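Local coordinates for uncharacterized protein (Pyrococcus furiosus, PDB 4XLZ), which removes an acetyl group from N,N'-diacetylchitobiose as a metal-binding CE-14 family deacetylase, at the interface of chains A and B. Sequence-based numbering; all coordinates share one arbitrary frame. Chains: chain A/B, Uncharacterized protein.

The interface of chains A and B. Residues chain A 1-3; chain B 224, 228-229, 232.
A:Met1, A:Phe2 and A:Glu3, the N-terminal tip of one copy, lie against B:Glu228, B:Pro229 and B:Arg232 on helix 221-240 of the next, a tail-on-helix contact between copies of one protein that helps join chains A and B in the deposited six-chain assembly. A polar link across the contact starts at the chain end: A:Met1 N, the terminal amine, donates to B:Glu228 OE1 at 3.0 Å, approaching from above the carboxylate, 70° out of its plane. The same amine donates to A:Glu3 OE1 of its own chain at 2.9 Å, so two carboxylates, one from each copy, grip it. B:Glu228, its CG anti to the backbone N (chi1 -176°) and its chain extended, is held from its own helix as well: B:Arg232 NE and NH2 reach OE1 side-on, with that oxygen in the guanidinium plane and NH2 forming the salt bridge at 2.8 Å, while B:Trp224 NE1 donates to OE2 at 2.9 Å. With both oxygens engaged, rotation of the carboxylate should be restricted. An alanine in place of B:Glu228 would probably leave the A:Met1 amine without its partner across the interface and set the B:Arg232 guanidinium free to turn. A:Glu3 CG sits over the centre of that guanidinium's face, 3.7 Å from B:Arg232 CZ, and the A:Glu3 carboxylate stacks nearly parallel (7°) toward NH2; the opposite charges lie near each other without direct contact and may still attract. Apolar packing flanks the polar cluster. B:Pro229 CB sits over the centre of the A:Phe2 ring face, 3.5 Å from CD1, as a CH-pi contact. On the other flank the selenomethionine side chain of A:Met1 bends at its third torsion, bringing its methyl CE to 3.6 Å from B:Trp224 CD1. Together these contacts fix the N-terminus on a neighbouring helix and, if this assembly is the biological one, probably help hold neighbouring copies together.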
loop_
_atom_site.group_PDB
_atom_site.type_symbol
_atom_site.label_atom_id
_atom_site.label_comp_id
_atom_site.label_asym_id
_atom_site.label_seq_id
_atom_site.Cartn_x
_atom_site.Cartn_y
_atom_site.Cartn_z
HETATM N N MSE A 1 11.274 -15.725 -42.701
HETATM C CA MSE A 1 12.616 -15.325 -42.244
HETATM C C MSE A 1 13.212 -16.330 -41.279
HETATM O O MSE A 1 12.448 -16.979 -40.538
HETATM C CB MSE A 1 12.542 -13.973 -41.468
HETATM C CG MSE A 1 12.161 -12.813 -42.439
HETATM SE SE MSE A 1 11.901 -11.136 -41.571
HETATM C CE MSE A 1 9.927 -11.388 -41.178
ATOM N N PHE A 2 14.552 -16.411 -41.233
ATOM C CA PHE A 2 15.233 -17.353 -40.360
ATOM C C PHE A 2 14.835 -18.785 -40.594
ATOM O O PHE A 2 14.891 -19.675 -39.746
ATOM C CB PHE A 2 15.079 -16.977 -38.824
ATOM C CG PHE A 2 16.203 -16.149 -38.299
ATOM C CD1 PHE A 2 16.582 -14.940 -38.950
ATOM C CD2 PHE A 2 16.815 -16.478 -37.129
ATOM C CE1 PHE A 2 17.633 -14.120 -38.475
ATOM C CE2 PHE A 2 17.782 -15.684 -36.620
ATOM C CZ PHE A 2 18.258 -14.524 -37.209
ATOM N N GLU A 3 14.524 -19.069 -41.863
ATOM C CA GLU A 3 14.160 -20.448 -42.305
ATOM C C GLU A 3 15.364 -21.214 -42.844
ATOM O O GLU A 3 15.334 -22.435 -42.815
ATOM C CB GLU A 3 13.101 -20.332 -43.404
ATOM C CG GLU A 3 11.753 -20.030 -42.692
ATOM C CD GLU A 3 10.797 -19.558 -43.637
ATOM O OE1 GLU A 3 10.809 -18.323 -43.973
ATOM O OE2 GLU A 3 10.018 -20.414 -44.043
ATOM N N TRP B 224 7.932 -7.001 -36.897
ATOM C CA TRP B 224 8.029 -8.412 -37.255
ATOM C C TRP B 224 9.413 -8.769 -37.872
ATOM O O TRP B 224 9.826 -9.906 -37.768
ATOM C CB TRP B 224 6.852 -8.785 -38.191
ATOM C CG TRP B 224 6.634 -10.237 -38.274
ATOM C CD1 TRP B 224 6.757 -11.043 -39.425
ATOM C CD2 TRP B 224 6.145 -11.104 -37.261
ATOM N NE1 TRP B 224 6.436 -12.357 -39.106
ATOM C CE2 TRP B 224 6.047 -12.402 -37.793
ATOM C CE3 TRP B 224 5.831 -10.897 -35.903
ATOM C CZ2 TRP B 224 5.607 -13.499 -37.057
ATOM C CZ3 TRP B 224 5.392 -12.001 -35.146
ATOM C CH2 TRP B 224 5.298 -13.282 -35.710
ATOM N N GLU B 228 10.014 -12.236 -36.031
ATOM C CA GLU B 228 10.054 -13.587 -36.646
ATOM C C GLU B 228 11.378 -14.234 -36.415
ATOM O O GLU B 228 11.402 -15.367 -35.972
ATOM C CB GLU B 228 9.533 -13.555 -38.139
ATOM C CG GLU B 228 9.523 -14.969 -38.610
ATOM C CD GLU B 228 8.907 -15.142 -40.021
ATOM O OE1 GLU B 228 9.126 -16.199 -40.630
ATOM O OE2 GLU B 228 8.109 -14.286 -40.445
ATOM N N PRO B 229 12.507 -13.521 -36.630
ATOM C CA PRO B 229 13.824 -14.153 -36.306
ATOM C C PRO B 229 13.923 -14.565 -34.796
ATOM O O PRO B 229 14.331 -15.660 -34.485
ATOM C CB PRO B 229 14.835 -13.042 -36.604
ATOM C CG PRO B 229 14.189 -12.265 -37.838
ATOM C CD PRO B 229 12.666 -12.248 -37.410
ATOM N N ARG B 232 11.638 -17.688 -34.257
ATOM C CA ARG B 232 12.174 -18.937 -34.780
ATOM C C ARG B 232 13.448 -19.367 -34.003
ATOM O O ARG B 232 13.640 -20.562 -33.817
ATOM C CB ARG B 232 12.632 -18.749 -36.279
ATOM C CG ARG B 232 11.424 -18.346 -37.177
ATOM C CD ARG B 232 11.465 -19.150 -38.467
ATOM N NE ARG B 232 10.376 -18.690 -39.346
ATOM C CZ ARG B 232 9.438 -19.530 -39.796
ATOM N NH1 ARG B 232 9.549 -20.856 -39.554
ATOM N NH2 ARG B 232 8.498 -18.965 -40.589
#